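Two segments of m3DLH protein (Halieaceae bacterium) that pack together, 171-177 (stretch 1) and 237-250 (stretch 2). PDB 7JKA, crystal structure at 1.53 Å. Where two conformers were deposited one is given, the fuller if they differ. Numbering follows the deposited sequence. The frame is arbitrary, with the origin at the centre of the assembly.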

ATOM      1  N   GLY A 171      -0.694 -10.766   9.009  1.00 18.03           N
ATOM      2  CA  GLY A 171      -1.929 -10.636   8.275  1.00 18.96           C
ATOM      3  C   GLY A 171      -1.998 -11.547   7.061  1.00 16.76           C
ATOM      4  O   GLY A 171      -1.059 -12.259   6.721  1.00 18.57           O
ATOM      5  N   ARG A 172      -3.159 -11.500   6.413  1.00 16.05           N
ATOM      6  CA  ARG A 172      -3.337 -12.208   5.153  1.00 14.73           C
ATOM      7  C   ARG A 172      -2.823 -11.335   4.020  1.00 16.14           C
ATOM      8  O   ARG A 172      -3.089 -10.127   3.990  1.00 19.75           O
ATOM      9  CB  ARG A 172      -4.817 -12.537   4.950  1.00 16.84           C
ATOM     10  CG  ARG A 172      -5.373 -13.221   6.200  1.00 22.62           C
ATOM     11  CD  ARG A 172      -6.838 -13.557   6.129  1.00 32.23           C
ATOM     12  NE  ARG A 172      -7.304 -13.828   7.488  1.00 32.48           N
ATOM     13  CZ  ARG A 172      -8.457 -14.399   7.792  1.00 33.73           C
ATOM     14  NH1 ARG A 172      -9.289 -14.782   6.829  1.00 34.85           N
ATOM     15  NH2 ARG A 172      -8.773 -14.587   9.066  1.00 34.39           N
ATOM     16  N   VAL A 173      -2.064 -11.932   3.106  1.00 12.86           N
ATOM     17  CA  VAL A 173      -1.329 -11.195   2.080  1.00 12.06           C
ATOM     18  C   VAL A 173      -1.952 -11.513   0.732  1.00 13.44           C
ATOM     19  O   VAL A 173      -2.204 -12.685   0.433  1.00 13.54           O
ATOM     20  CB  VAL A 173       0.166 -11.561   2.067  1.00 13.63           C
ATOM     21  CG1 VAL A 173       0.844 -10.879   0.878  1.00 17.86           C
ATOM     22  CG2 VAL A 173       0.828 -11.149   3.357  1.00 14.37           C
ATOM     23  N   LEU A 174      -2.231 -10.478  -0.063  1.00 11.22           N
ATOM     24  CA  LEU A 174      -2.669 -10.633  -1.452  1.00 12.14           C
ATOM     25  C   LEU A 174      -1.828  -9.730  -2.342  1.00 15.16           C
ATOM     26  O   LEU A 174      -1.828  -8.511  -2.159  1.00 12.88           O
ATOM     27  CB  LEU A 174      -4.152 -10.283  -1.606  1.00 10.83           C
ATOM     28  CG  LEU A 174      -4.643 -10.176  -3.056  1.00 11.20           C
ATOM     29  CD1 LEU A 174      -4.592 -11.519  -3.776  1.00 14.76           C
ATOM     30  CD2 LEU A 174      -6.047  -9.667  -3.041  1.00 13.29           C
ATOM     31  N   VAL A 175      -1.096 -10.330  -3.284  1.00 12.92           N
ATOM     32  CA  VAL A 175      -0.293  -9.594  -4.265  1.00 10.12           C
ATOM     33  C   VAL A 175      -1.050  -9.594  -5.583  1.00 11.95           C
ATOM     34  O   VAL A 175      -1.298 -10.663  -6.151  1.00 12.57           O
ATOM     35  CB  VAL A 175       1.096 -10.225  -4.449  1.00 11.55           C
ATOM     36  CG1 VAL A 175       1.822  -9.567  -5.616  1.00 16.60           C
ATOM     37  CG2 VAL A 175       1.914 -10.068  -3.165  1.00 14.35           C
ATOM     38  N   CYS A 176      -1.410  -8.407  -6.081  1.00 12.06           N
ATOM     39  CA  CYS A 176      -2.033  -8.256  -7.398  1.00 12.36           C
ATOM     40  C   CYS A 176      -0.973  -7.757  -8.372  1.00 11.31           C
ATOM     41  O   CYS A 176      -0.562  -6.588  -8.329  1.00 13.90           O
ATOM     42  CB  CYS A 176      -3.220  -7.296  -7.357  1.00 11.32           C
ATOM     43  SG  CYS A 176      -4.503  -7.779  -6.163  1.00 13.32           S
ATOM     44  N   HIS A 177      -0.558  -8.631  -9.273  1.00 12.63           N
ATOM     45  CA  HIS A 177       0.632  -8.456 -10.092  1.00 12.70           C
ATOM     46  C   HIS A 177       0.248  -8.435 -11.568  1.00 16.17           C
ATOM     47  O   HIS A 177      -0.475  -9.325 -12.038  1.00 16.52           O
ATOM     48  CB  HIS A 177       1.593  -9.618  -9.818  1.00 13.83           C
ATOM     49  CG  HIS A 177       2.797  -9.645 -10.701  1.00 16.03           C
ATOM     50  ND1 HIS A 177       3.784  -8.683 -10.646  1.00 17.49           N
ATOM     51  CD2 HIS A 177       3.192 -10.541 -11.644  1.00 16.72           C
ATOM     52  CE1 HIS A 177       4.727  -8.975 -11.531  1.00 19.90           C
ATOM     53  NE2 HIS A 177       4.391 -10.098 -12.145  1.00 20.97           N
ATOM     54  N   ARG A 237     -10.888  -5.902 -11.348  1.00 14.61           N
ATOM     55  CA  ARG A 237     -10.759  -7.242 -10.775  1.00 15.06           C
ATOM     56  C   ARG A 237      -9.933  -7.232  -9.494  1.00 14.03           C
ATOM     57  O   ARG A 237     -10.286  -7.892  -8.507  1.00 13.39           O
ATOM     58  CB  ARG A 237     -10.118  -8.191 -11.788  1.00 15.70           C
ATOM     59  CG  ARG A 237     -11.004  -8.541 -12.968  1.00 14.26           C
ATOM     60  CD  ARG A 237     -10.152  -9.111 -14.072  1.00 16.11           C
ATOM     61  NE  ARG A 237     -10.994  -9.654 -15.115  1.00 17.13           N
ATOM     62  CZ  ARG A 237     -10.515 -10.188 -16.238  1.00 17.65           C
ATOM     63  NH1 ARG A 237      -9.210 -10.244 -16.454  1.00 19.28           N
ATOM     64  NH2 ARG A 237     -11.353 -10.685 -17.140  1.00 19.79           N
ATOM     65  N   SER A 238      -8.790  -6.544  -9.516  1.00 13.90           N
ATOM     66  CA  SER A 238      -7.938  -6.511  -8.338  1.00 11.79           C
ATOM     67  C   SER A 238      -8.594  -5.744  -7.191  1.00 13.85           C
ATOM     68  O   SER A 238      -8.443  -6.135  -6.032  1.00 12.60           O
ATOM     69  CB  SER A 238      -6.576  -5.901  -8.683  1.00 13.25           C
ATOM     70  OG  SER A 238      -6.681  -4.578  -9.182  1.00 14.26           O
ATOM     71  N   TRP A 239      -9.349  -4.675  -7.482  1.00 13.46           N
ATOM     72  CA  TRP A 239     -10.079  -3.993  -6.413  1.00 14.66           C
ATOM     73  C   TRP A 239     -11.120  -4.921  -5.799  1.00 14.93           C
ATOM     74  O   TRP A 239     -11.301  -4.952  -4.575  1.00 12.88           O
ATOM     75  CB  TRP A 239     -10.745  -2.741  -6.969  1.00 13.57           C
ATOM     76  CG  TRP A 239     -11.219  -1.764  -5.945  1.00 14.25           C
ATOM     77  CD1 TRP A 239     -12.520  -1.490  -5.618  1.00 16.70           C
ATOM     78  CD2 TRP A 239     -10.404  -0.912  -5.127  1.00 15.07           C
ATOM     79  NE1 TRP A 239     -12.557  -0.527  -4.633  1.00 15.81           N
ATOM     80  CE2 TRP A 239     -11.278  -0.146  -4.324  1.00 16.37           C
ATOM     81  CE3 TRP A 239      -9.025  -0.709  -5.000  1.00 16.89           C
ATOM     82  CZ2 TRP A 239     -10.817   0.809  -3.400  1.00 16.53           C
ATOM     83  CZ3 TRP A 239      -8.567   0.241  -4.088  1.00 17.75           C
ATOM     84  CH2 TRP A 239      -9.462   0.985  -3.300  1.00 16.80           C
ATOM     85  N   THR A 240     -11.810  -5.696  -6.636  1.00 13.38           N
ATOM     86  CA  THR A 240     -12.768  -6.662  -6.113  1.00 11.98           C
ATOM     87  C   THR A 240     -12.073  -7.712  -5.260  1.00 13.85           C
ATOM     88  O   THR A 240     -12.584  -8.106  -4.207  1.00 13.26           O
ATOM     89  CB  THR A 240     -13.512  -7.327  -7.273  1.00 14.89           C
ATOM     90  OG1 THR A 240     -14.337  -6.342  -7.905  1.00 17.00           O
ATOM     91  CG2 THR A 240     -14.405  -8.486  -6.798  1.00 14.89           C
ATOM     92  N   ALA A 241     -10.908  -8.199  -5.710  1.00 12.77           N
ATOM     93  CA  ALA A 241     -10.196  -9.187  -4.907  1.00 12.13           C
ATOM     94  C   ALA A 241      -9.811  -8.611  -3.552  1.00 13.65           C
ATOM     95  O   ALA A 241      -9.932  -9.293  -2.531  1.00 14.17           O
ATOM     96  CB  ALA A 241      -8.967  -9.696  -5.666  1.00 12.40           C
ATOM     97  N   MET A 242      -9.361  -7.348  -3.521  1.00 11.94           N
ATOM     98  CA  MET A 242      -9.081  -6.665  -2.263  1.00 12.79           C
ATOM     99  C   MET A 242     -10.323  -6.599  -1.389  1.00 11.71           C
ATOM    100  O   MET A 242     -10.271  -6.908  -0.190  1.00 12.87           O
ATOM    101  CB  MET A 242      -8.580  -5.256  -2.556  1.00 11.50           C
ATOM    102  CG  MET A 242      -8.267  -4.429  -1.305  1.00 12.67           C
ATOM    103  SD  MET A 242      -8.332  -2.661  -1.649  1.00 13.84           S
ATOM    104  CE  MET A 242     -10.111  -2.461  -1.757  1.00 14.44           C
ATOM    105  N   ARG A 243     -11.451  -6.178  -1.967  0.56 13.18           N
ATOM    106  CA  ARG A 243     -12.689  -6.089  -1.196  0.56 13.79           C
ATOM    107  C   ARG A 243     -13.102  -7.447  -0.641  0.56 14.29           C
ATOM    108  O   ARG A 243     -13.558  -7.536   0.501  0.56 15.81           O
ATOM    109  CB  ARG A 243     -13.814  -5.510  -2.054  0.56 15.53           C
ATOM    110  CG  ARG A 243     -13.687  -4.040  -2.383  0.56 14.16           C
ATOM    111  CD  ARG A 243     -14.939  -3.568  -3.139  0.56 14.85           C
ATOM    112  NE  ARG A 243     -16.137  -3.675  -2.300  0.56 18.79           N
ATOM    113  CZ  ARG A 243     -17.380  -3.407  -2.702  0.56 23.85           C
ATOM    114  NH1 ARG A 243     -17.616  -3.003  -3.944  0.56 28.93           N
ATOM    115  NH2 ARG A 243     -18.389  -3.528  -1.853  0.56 23.65           N
ATOM    116  N   ASN A 244     -12.959  -8.518  -1.433  1.00 15.43           N
ATOM    117  CA  ASN A 244     -13.323  -9.850  -0.937  1.00 14.04           C
ATOM    118  C   ASN A 244     -12.450 -10.258   0.243  1.00 14.64           C
ATOM    119  O   ASN A 244     -12.934 -10.889   1.188  1.00 17.11           O
ATOM    120  CB  ASN A 244     -13.202 -10.910  -2.037  1.00 16.22           C
ATOM    121  CG  ASN A 244     -14.228 -10.745  -3.164  1.00 16.85           C
ATOM    122  OD1 ASN A 244     -15.292 -10.163  -2.995  1.00 19.53           O
ATOM    123  ND2 ASN A 244     -13.898 -11.308  -4.333  1.00 14.33           N
ATOM    124  N   LEU A 245     -11.150  -9.941   0.186  1.00 13.86           N
ATOM    125  CA  LEU A 245     -10.249 -10.262   1.294  1.00 13.94           C
ATOM    126  C   LEU A 245     -10.605  -9.453   2.530  1.00 13.56           C
ATOM    127  O   LEU A 245     -10.691  -9.995   3.639  1.00 14.32           O
ATOM    128  CB  LEU A 245      -8.796  -9.997   0.899  1.00 14.72           C
ATOM    129  CG  LEU A 245      -7.758 -10.358   1.971  1.00 12.36           C
ATOM    130  CD1 LEU A 245      -7.844 -11.837   2.348  1.00 19.45           C
ATOM    131  CD2 LEU A 245      -6.361 -10.020   1.481  1.00 18.96           C
ATOM    132  N   PHE A 246     -10.836  -8.154   2.351  1.00 12.68           N
ATOM    133  CA  PHE A 246     -11.225  -7.315   3.483  1.00 13.55           C
ATOM    134  C   PHE A 246     -12.519  -7.816   4.119  1.00 17.34           C
ATOM    135  O   PHE A 246     -12.628  -7.873   5.351  1.00 16.81           O
ATOM    136  CB  PHE A 246     -11.382  -5.870   3.026  1.00 13.12           C
ATOM    137  CG  PHE A 246     -10.070  -5.156   2.766  1.00 12.78           C
ATOM    138  CD1 PHE A 246      -8.845  -5.790   2.944  1.00 12.85           C
ATOM    139  CD2 PHE A 246     -10.081  -3.854   2.296  1.00 12.91           C
ATOM    140  CE1 PHE A 246      -7.645  -5.112   2.699  1.00 14.95           C
ATOM    141  CE2 PHE A 246      -8.884  -3.162   2.058  1.00 15.01           C
ATOM    142  CZ  PHE A 246      -7.680  -3.786   2.253  1.00 17.26           C
ATOM    143  N   ASP A 247     -13.508  -8.195   3.297  1.00 17.21           N
ATOM    144  CA  ASP A 247     -14.769  -8.688   3.856  1.00 17.75           C
ATOM    145  C   ASP A 247     -14.535  -9.938   4.690  1.00 18.30           C
ATOM    146  O   ASP A 247     -15.147 -10.130   5.751  1.00 19.21           O
ATOM    147  CB  ASP A 247     -15.762  -9.005   2.733  1.00 18.27           C
ATOM    148  CG  ASP A 247     -16.388  -7.782   2.133  1.00 28.23           C
ATOM    149  OD1 ASP A 247     -16.194  -6.669   2.670  1.00 31.19           O
ATOM    150  OD2 ASP A 247     -17.083  -7.937   1.109  1.00 31.75           O
ATOM    151  N   GLU A 248     -13.658 -10.815   4.208  1.00 16.03           N
ATOM    152  CA  GLU A 248     -13.339 -12.036   4.934  1.00 18.65           C
ATOM    153  C   GLU A 248     -12.750 -11.715   6.302  1.00 20.62           C
ATOM    154  O   GLU A 248     -13.143 -12.300   7.322  1.00 21.01           O
ATOM    155  CB  GLU A 248     -12.372 -12.856   4.079  1.00 22.09           C
ATOM    156  CG  GLU A 248     -11.963 -14.181   4.627  1.00 28.08           C
ATOM    157  CD  GLU A 248     -10.794 -14.742   3.837  1.00 28.02           C
ATOM    158  OE1 GLU A 248     -11.003 -15.204   2.692  1.00 25.08           O
ATOM    159  OE2 GLU A 248      -9.661 -14.685   4.354  1.00 30.84           O
ATOM    160  N   VAL A 249     -11.824 -10.758   6.337  1.00 20.55           N
ATOM    161  CA  VAL A 249     -11.095 -10.439   7.558  1.00 21.21           C
ATOM    162  C   VAL A 249     -11.927  -9.571   8.493  1.00 18.89           C
ATOM    163  O   VAL A 249     -11.911  -9.774   9.716  1.00 26.26           O
ATOM    164  CB  VAL A 249      -9.760  -9.762   7.188  1.00 20.88           C
ATOM    165  CG1 VAL A 249      -9.004  -9.360   8.463  1.00 24.09           C
ATOM    166  CG2 VAL A 249      -8.927 -10.683   6.329  1.00 22.11           C
ATOM    167  N   PHE A 250     -12.685  -8.608   7.944  1.00 19.15           N
ATOM    168  CA  PHE A 250     -13.284  -7.526   8.727  1.00 19.85           C
ATOM    169  C   PHE A 250     -14.763  -7.685   9.038  1.00 22.52           C
ATOM    170  O   PHE A 250     -15.232  -7.090  10.012  1.00 26.89           O
ATOM    171  CB  PHE A 250     -13.143  -6.189   8.008  1.00 22.07           C
ATOM    172  CG  PHE A 250     -11.742  -5.728   7.857  1.00 17.84           C
ATOM    173  CD1 PHE A 250     -10.755  -6.167   8.736  1.00 21.30           C
ATOM    174  CD2 PHE A 250     -11.408  -4.863   6.833  1.00 24.71           C
ATOM    175  CE1 PHE A 250      -9.454  -5.734   8.606  1.00 26.54           C
ATOM    176  CE2 PHE A 250     -10.100  -4.415   6.706  1.00 23.83           C
ATOM    177  CZ  PHE A 250      -9.132  -4.871   7.577  1.00 29.61           C
TER

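Strand residues 172-177 lie against helix residues 237-250, with their axes 9.6 Å apart at closest approach and their N-to-C directions at 177°, so the two run almost exactly antiparallel. Register follows from this: Cys-176 pairs with Ser-238, their CA atoms 6.2 Å apart, while the CA of Leu-174 lies 7.6 Å from the CA of Met-242. The strand alternates, with Arg-172, Leu-174 and Cys-176 directing CA-to-CB toward the helix. The helix answers through Ser-238, Ala-241 and Leu-245, three or four residues apart, then the adjacent Glu-248 and Val-249, and its i to i-4 backbone hydrogen bonds run unbroken from Ala-241 N to Phe-250 N.

At Ser-238, the serine CB lies 3.8 Å from Cys-176 SG, a van der Waals contact. The serine OG, in the p rotamer, is hydrogen-bonded elsewhere in the structure. One turn on, Ala-241 CB meets Leu-174 CD2 at 3.9 Å, an apolar contact. Leu-174 CD2 also lies 4.1 Å from Met-242 N, reaching the helix backbone itself; the methionine side chain starts sideways and its end leads away.

Leu-245 spans two strand residues. Leu-245 CD2 packs on Leu-174 CB at 3.8 Å, and Leu-245 CD1 lies 4.1 Å from Arg-172 CB, so the leucine bridges the two.

The last turn engages the long arm of Arg-172. Arg-172 NH1 donates to Glu-248 OE2 at 2.5 Å with an N-H...O angle of 142°, a short, somewhat bent hydrogen bond within a salt bridge; the carboxylate oxygen sits at the guanidinium edge, near its plane. Val-249 CG2 lies over one guanidinium face and contacts Arg-172 CD at 3.6 Å, pairing a methyl with the aliphatic part of the arginine. In all, the contact buries 381 Å², both sides summed.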